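PDB 6NPS: AxyAgu115A from Amphibacillus xylanus NBRC 15112, which probably acts as a family GH115 alpha-glucuronidase, hydrolysing glucuronic acid side groups from xylans such as arabinoglucuronoxylan. Local coordinates for residues 624-628 and 629-633; 775-778 and 779-783. The protein carries 3 engineered substitutions. All blocks are in the same frame, centred on the assembly; numbering follows the deposited sequence.

Contact 1. Residues 624-628 and 629-633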
ATOM      1  N   HIS A 624      -5.593  -1.117 -36.229  1.00 37.74           N
ATOM      2  CA  HIS A 624      -4.718  -0.349 -37.096  1.00 43.24           C
ATOM      3  C   HIS A 624      -4.415  -1.052 -38.410  1.00 43.81           C
ATOM      4  O   HIS A 624      -3.879  -0.409 -39.312  1.00 45.27           O
ATOM      5  CB  HIS A 624      -3.412  -0.042 -36.355  1.00 43.22           C
ATOM      6  CG  HIS A 624      -3.581   0.972 -35.272  1.00 42.29           C
ATOM      7  ND1 HIS A 624      -2.656   1.157 -34.269  1.00 42.11           N
ATOM      8  CD2 HIS A 624      -4.593   1.835 -35.016  1.00 41.15           C
ATOM      9  CE1 HIS A 624      -3.088   2.100 -33.448  1.00 42.76           C
ATOM     10  NE2 HIS A 624      -4.260   2.526 -33.876  1.00 39.34           N
ATOM     11  N   THR A 625      -4.747  -2.339 -38.554  1.00 42.77           N
ATOM     12  CA  THR A 625      -4.496  -3.025 -39.808  1.00 48.31           C
ATOM     13  C   THR A 625      -5.748  -3.453 -40.586  1.00 50.15           C
ATOM     14  O   THR A 625      -5.616  -3.809 -41.762  1.00 56.72           O
ATOM     15  CB  THR A 625      -3.597  -4.251 -39.575  1.00 54.71           C
ATOM     16  OG1 THR A 625      -4.231  -5.143 -38.671  1.00 57.43           O
ATOM     17  CG2 THR A 625      -2.262  -3.822 -38.955  1.00 58.34           C
ATOM     18  N   ILE A 626      -6.949  -3.427 -40.001  1.00 44.75           N
ATOM     19  CA  ILE A 626      -8.113  -3.818 -40.798  1.00 49.21           C
ATOM     20  C   ILE A 626      -8.313  -2.863 -41.985  1.00 47.11           C
ATOM     21  O   ILE A 626      -8.009  -1.659 -41.916  1.00 42.23           O
ATOM     22  CB  ILE A 626      -9.406  -3.886 -39.971  1.00 52.44           C
ATOM     23  CG1 ILE A 626      -9.550  -2.630 -39.134  1.00 53.89           C
ATOM     24  CG2 ILE A 626      -9.428  -5.117 -39.115  1.00 58.59           C
ATOM     25  CD1 ILE A 626     -10.957  -2.363 -38.796  1.00 58.31           C
ATOM     26  N   ALA A 627      -8.844  -3.420 -43.077  1.00 48.20           N
ATOM     27  CA  ALA A 627      -9.222  -2.659 -44.267  1.00 49.88           C
ATOM     28  C   ALA A 627      -8.050  -1.822 -44.778  1.00 49.05           C
ATOM     29  O   ALA A 627      -8.204  -0.653 -45.128  1.00 48.96           O
ATOM     30  CB  ALA A 627     -10.456  -1.795 -43.987  1.00 49.87           C
ATOM     31  N   ASP A 628      -6.859  -2.430 -44.791  1.00 52.04           N
ATOM     32  CA  ASP A 628      -5.632  -1.807 -45.293  1.00 61.01           C
ATOM     33  C   ASP A 628      -5.298  -0.508 -44.554  1.00 56.52           C
ATOM     34  O   ASP A 628      -4.928   0.495 -45.161  1.00 54.39           O
ATOM     35  CB  ASP A 628      -5.719  -1.565 -46.806  1.00 71.85           C
ATOM     36  CG  ASP A 628      -4.357  -1.216 -47.427  1.00 84.82           C
ATOM     37  OD1 ASP A 628      -3.383  -1.983 -47.211  1.00 87.25           O
ATOM     38  OD2 ASP A 628      -4.259  -0.171 -48.127  1.00 86.85           O
ATOM     39  N   GLY A 629      -5.415  -0.532 -43.229  1.00 46.69           N
ATOM     40  CA  GLY A 629      -5.022   0.623 -42.440  1.00 46.01           C
ATOM     41  C   GLY A 629      -5.988   1.783 -42.505  1.00 50.62           C
ATOM     42  O   GLY A 629      -5.587   2.940 -42.295  1.00 49.29           O
ATOM     43  N   LYS A 630      -7.263   1.502 -42.810  1.00 48.97           N
ATOM     44  CA  LYS A 630      -8.307   2.524 -42.808  1.00 48.60           C
ATOM     45  C   LYS A 630      -8.344   3.311 -41.493  1.00 48.71           C
ATOM     46  O   LYS A 630      -8.602   4.526 -41.502  1.00 46.52           O
ATOM     47  CB  LYS A 630      -9.665   1.845 -43.071  1.00 50.33           C
ATOM     48  CG  LYS A 630     -10.847   2.791 -43.271  1.00 53.19           C
ATOM     49  CD  LYS A 630     -12.181   2.022 -43.293  1.00 55.18           C
ATOM     50  CE  LYS A 630     -13.366   2.880 -43.797  1.00 53.87           C
ATOM     51  NZ  LYS A 630     -13.014   4.276 -44.215  1.00 51.31           N
ATOM     52  N   PHE A 631      -8.096   2.639 -40.355  1.00 41.76           N
ATOM     53  CA  PHE A 631      -8.104   3.272 -39.036  1.00 40.43           C
ATOM     54  C   PHE A 631      -6.707   3.390 -38.426  1.00 39.45           C
ATOM     55  O   PHE A 631      -6.581   3.541 -37.208  1.00 41.24           O
ATOM     56  CB  PHE A 631      -9.028   2.503 -38.083  1.00 36.59           C
ATOM     57  CG  PHE A 631     -10.378   2.252 -38.677  1.00 42.18           C
ATOM     58  CD1 PHE A 631     -11.296   3.305 -38.800  1.00 42.66           C
ATOM     59  CD2 PHE A 631     -10.710   1.011 -39.187  1.00 41.95           C
ATOM     60  CE1 PHE A 631     -12.552   3.099 -39.410  1.00 44.25           C
ATOM     61  CE2 PHE A 631     -11.968   0.806 -39.793  1.00 44.91           C
ATOM     62  CZ  PHE A 631     -12.879   1.854 -39.902  1.00 44.37           C
ATOM     63  N   TYR A 632      -5.666   3.338 -39.243  1.00 41.72           N
ATOM     64  CA  TYR A 632      -4.312   3.354 -38.702  1.00 48.15           C
ATOM     65  C   TYR A 632      -4.074   4.574 -37.816  1.00 47.87           C
ATOM     66  O   TYR A 632      -4.340   5.714 -38.207  1.00 48.81           O
ATOM     67  CB  TYR A 632      -3.299   3.326 -39.834  1.00 53.35           C
ATOM     68  CG  TYR A 632      -1.868   3.456 -39.366  1.00 58.88           C
ATOM     69  CD1 TYR A 632      -1.238   4.698 -39.331  1.00 59.81           C
ATOM     70  CD2 TYR A 632      -1.141   2.335 -38.954  1.00 62.28           C
ATOM     71  CE1 TYR A 632       0.071   4.832 -38.908  1.00 64.27           C
ATOM     72  CE2 TYR A 632       0.178   2.458 -38.521  1.00 68.20           C
ATOM     73  CZ  TYR A 632       0.778   3.712 -38.507  1.00 71.13           C
ATOM     74  OH  TYR A 632       2.083   3.859 -38.089  1.00 76.87           O
ATOM     75  N   GLY A 633      -3.556   4.330 -36.615  1.00 44.15           N
ATOM     76  CA  GLY A 633      -3.226   5.387 -35.690  1.00 41.43           C
ATOM     77  C   GLY A 633      -4.363   5.845 -34.803  1.00 44.50           C
ATOM     78  O   GLY A 633      -4.100   6.495 -33.779  1.00 43.40           O
TER
HETATM   79  O   HOH W   1      -7.187  -0.051 -40.075  1.00 42.05           O
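The first torsion of I626 wedges CG1 between the backbone N and the carbonyl carbon (chi1 48°), while F631 turns CG anti to its carbonyl carbon (chi1 -50°); the two side chains meet where the ring presents its rim. I626 CD1 lies near the ring plane, 3.4 Å from F631 CD2, so the methyl meets an edge. Five residues apart, the pair bridges the bend in which the chain doubles back. A627, D628 and G629 all have positive phi, and the bonds across this bend are weak: I626 O receives both G629 N, at 3.1 Å, and K630 N. Water 1 links the two limbs, donating to I626 O at 2.6 Å and accepting from F631 N at 2.9 Å. A type I turn from G629 to Y632 follows. It brings G633 to H624, whose ring has the G633 amide over one face: H624 CD2 is 3.1 Å from G633 N, and G633 CA makes a CH-pi contact 3.9 Å from the H624 ring centroid. The imidazole's NE2 has its hydrogen-bond partner just beyond, in G635 N. Y632 has the carbonyl O of H624 at its ring edge. The bend, which leads from helix 601-629 into the following loop, packs against helix 564-596, with I626 on F568 and F631 on T565 and A569, while G629 O and K630 O accept hydrogen bonds from N189 and W185 of helix 181-190.

Contact 2. Residues 775-778 and 779-783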
ATOM      1  N   VAL A 775     -33.680 -13.646   9.467  1.00 37.26           N
ATOM      2  CA  VAL A 775     -34.982 -13.001   9.605  1.00 39.55           C
ATOM      3  C   VAL A 775     -35.960 -13.727   8.679  1.00 37.22           C
ATOM      4  O   VAL A 775     -35.692 -13.907   7.483  1.00 37.69           O
ATOM      5  CB  VAL A 775     -34.899 -11.494   9.288  1.00 45.38           C
ATOM      6  CG1 VAL A 775     -36.297 -10.904   9.108  1.00 42.66           C
ATOM      7  CG2 VAL A 775     -34.114 -10.747  10.397  1.00 40.50           C
ATOM      8  N   ASN A 776     -37.073 -14.199   9.234  1.00 39.79           N
ATOM      9  CA  ASN A 776     -38.045 -14.941   8.451  1.00 40.50           C
ATOM     10  C   ASN A 776     -39.421 -14.288   8.491  1.00 48.43           C
ATOM     11  O   ASN A 776     -40.395 -14.876   8.008  1.00 48.67           O
ATOM     12  CB  ASN A 776     -38.111 -16.391   8.965  1.00 41.10           C
ATOM     13  CG  ASN A 776     -38.592 -17.368   7.919  1.00 43.16           C
ATOM     14  OD1 ASN A 776     -38.219 -17.299   6.750  1.00 46.37           O
ATOM     15  ND2 ASN A 776     -39.459 -18.278   8.336  1.00 42.15           N
ATOM     16  N   ASN A 777     -39.529 -13.155   9.169  1.00 49.41           N
ATOM     17  CA  ASN A 777     -40.661 -12.258   9.095  1.00 56.49           C
ATOM     18  C   ASN A 777     -40.690 -11.648   7.706  1.00 68.39           C
ATOM     19  O   ASN A 777     -39.737 -10.974   7.322  1.00 69.23           O
ATOM     20  CB  ASN A 777     -40.460 -11.177  10.150  1.00 58.84           C
ATOM     21  CG  ASN A 777     -41.706 -10.428  10.465  1.00 74.27           C
ATOM     22  OD1 ASN A 777     -42.655 -10.436   9.676  1.00 78.21           O
ATOM     23  ND2 ASN A 777     -41.730  -9.769  11.623  1.00 76.94           N
ATOM     24  N   ASP A 778     -41.748 -11.854   6.942  1.00 82.05           N
ATOM     25  CA  ASP A 778     -41.714 -11.235   5.621  1.00 98.23           C
ATOM     26  C   ASP A 778     -42.395  -9.866   5.569  1.00 89.66           C
ATOM     27  O   ASP A 778     -42.344  -9.208   4.521  1.00 89.36           O
ATOM     28  CB  ASP A 778     -42.301 -12.171   4.560  1.00117.91           C
ATOM     29  CG  ASP A 778     -41.388 -12.299   3.336  1.00130.95           C
ATOM     30  OD1 ASP A 778     -41.141 -13.441   2.884  1.00134.97           O
ATOM     31  OD2 ASP A 778     -40.910 -11.256   2.831  1.00134.54           O
ATOM     32  N   PHE A 779     -43.000  -9.410   6.671  1.00 78.34           N
ATOM     33  CA  PHE A 779     -43.409  -8.012   6.839  1.00 64.74           C
ATOM     34  C   PHE A 779     -44.595  -7.633   5.947  1.00 65.74           C
ATOM     35  O   PHE A 779     -44.750  -6.470   5.561  1.00 63.78           O
ATOM     36  CB  PHE A 779     -42.229  -7.058   6.602  1.00 55.69           C
ATOM     37  CG  PHE A 779     -41.054  -7.322   7.491  1.00 49.22           C
ATOM     38  CD1 PHE A 779     -41.099  -6.984   8.836  1.00 49.85           C
ATOM     39  CD2 PHE A 779     -39.909  -7.920   6.990  1.00 45.47           C
ATOM     40  CE1 PHE A 779     -40.006  -7.237   9.665  1.00 53.44           C
ATOM     41  CE2 PHE A 779     -38.820  -8.162   7.803  1.00 47.69           C
ATOM     42  CZ  PHE A 779     -38.866  -7.833   9.139  1.00 50.57           C
ATOM     43  N   THR A 780     -45.441  -8.616   5.633  1.00 71.77           N
ATOM     44  CA  THR A 780     -46.716  -8.385   4.961  1.00 77.38           C
ATOM     45  C   THR A 780     -47.562  -7.296   5.636  1.00 76.90           C
ATOM     46  O   THR A 780     -48.417  -6.700   4.972  1.00 81.44           O
ATOM     47  CB  THR A 780     -47.522  -9.707   4.903  1.00 82.20           C
ATOM     48  OG1 THR A 780     -48.141  -9.966   6.172  1.00 88.64           O
ATOM     49  CG2 THR A 780     -46.635 -10.898   4.563  1.00 78.27           C
ATOM     50  N   ASN A 781     -47.345  -7.025   6.935  1.00 71.12           N
ATOM     51  CA  ASN A 781     -48.102  -6.036   7.707  1.00 64.44           C
ATOM     52  C   ASN A 781     -47.809  -4.587   7.311  1.00 62.06           C
ATOM     53  O   ASN A 781     -48.518  -3.686   7.772  1.00 61.09           O
ATOM     54  CB  ASN A 781     -47.833  -6.210   9.210  1.00 67.81           C
ATOM     55  CG  ASN A 781     -46.338  -6.268   9.547  1.00 72.77           C
ATOM     56  OD1 ASN A 781     -45.619  -7.189   9.140  1.00 73.32           O
ATOM     57  ND2 ASN A 781     -45.871  -5.284  10.304  1.00 75.42           N
ATOM     58  N   TYR A 782     -46.784  -4.336   6.495  1.00 58.32           N
ATOM     59  CA  TYR A 782     -46.480  -3.031   5.924  1.00 53.31           C
ATOM     60  C   TYR A 782     -46.878  -2.992   4.456  1.00 53.02           C
ATOM     61  O   TYR A 782     -46.978  -4.033   3.800  1.00 56.22           O
ATOM     62  CB  TYR A 782     -44.987  -2.706   6.039  1.00 50.83           C
ATOM     63  CG  TYR A 782     -44.471  -2.672   7.448  1.00 55.47           C
ATOM     64  CD1 TYR A 782     -44.910  -1.712   8.354  1.00 56.75           C
ATOM     65  CD2 TYR A 782     -43.542  -3.606   7.881  1.00 56.68           C
ATOM     66  CE1 TYR A 782     -44.431  -1.685   9.661  1.00 55.84           C
ATOM     67  CE2 TYR A 782     -43.057  -3.594   9.189  1.00 55.44           C
ATOM     68  CZ  TYR A 782     -43.497  -2.630  10.066  1.00 54.39           C
ATOM     69  OH  TYR A 782     -43.001  -2.637  11.348  1.00 56.12           O
ATOM     70  N   PRO A 783     -47.111  -1.806   3.903  1.00 56.33           N
ATOM     71  CA  PRO A 783     -47.440  -1.704   2.473  1.00 56.47           C
ATOM     72  C   PRO A 783     -46.260  -2.057   1.570  1.00 54.69           C
ATOM     73  O   PRO A 783     -45.090  -2.059   1.974  1.00 49.72           O
ATOM     74  CB  PRO A 783     -47.828  -0.228   2.301  1.00 64.51           C
ATOM     75  CG  PRO A 783     -48.034   0.302   3.692  1.00 67.45           C
ATOM     76  CD  PRO A 783     -47.139  -0.496   4.576  1.00 62.59           C
TER
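N777 reaches forward over the ring of F779, and every side-chain atom it has finds something there. CB comes first: it stands over the ring face, 4.1 Å from the F779 centroid, in a CH-pi contact. With CG anti to the backbone N (chi1 -163°), the amide then runs out across the same face, CG lying 3.7 Å from F779 CE1 near the rim. Amide and ring planes are only 15° apart, a stacked arrangement. At the tip the two branches part. ND2 stays with the ring, 3.6 Å from F779 CE1, whereas OD1 turns to the backbone and accepts a hydrogen bond from F779 N at 3.2 Å. That donor sits well above the carbonyl plane, 40° out of it. The backbone O of N777 presses on the ring as well, 3.0 Å from F779 CE2; it is buried here with no polar partner in the model. V775 CG1 reaches the same end of the ring, 3.9 Å from F779 CE2, and P695 and V966 add further apolar contacts to F779. The side-chain O of an asparagine bonded to the backbone N two residues on makes an Asx turn. Here it leads straight into a type I beta turn from F779 to Y782, in the loop that joins strand 766-775 to strand 786-788.

Contacts 1 and 2 do not touch: their centres are 61 Å apart, their nearest atoms about 52 Å, and they lie on opposite sides of the chain's centre. Contact 1, about 25 Å from that centre, reverses the chain beside helix 181-190, which follows the first strand of the eight-stranded parallel sheet in the TIM-barrel region. Contact 2, about 42 Å out, is a surface loop between two beta-rich parts. In sequence they come in series, 624-633 before 775-783, with mostly strands between. Each includes a type I turn. Neither can be assigned to the active site from what is known.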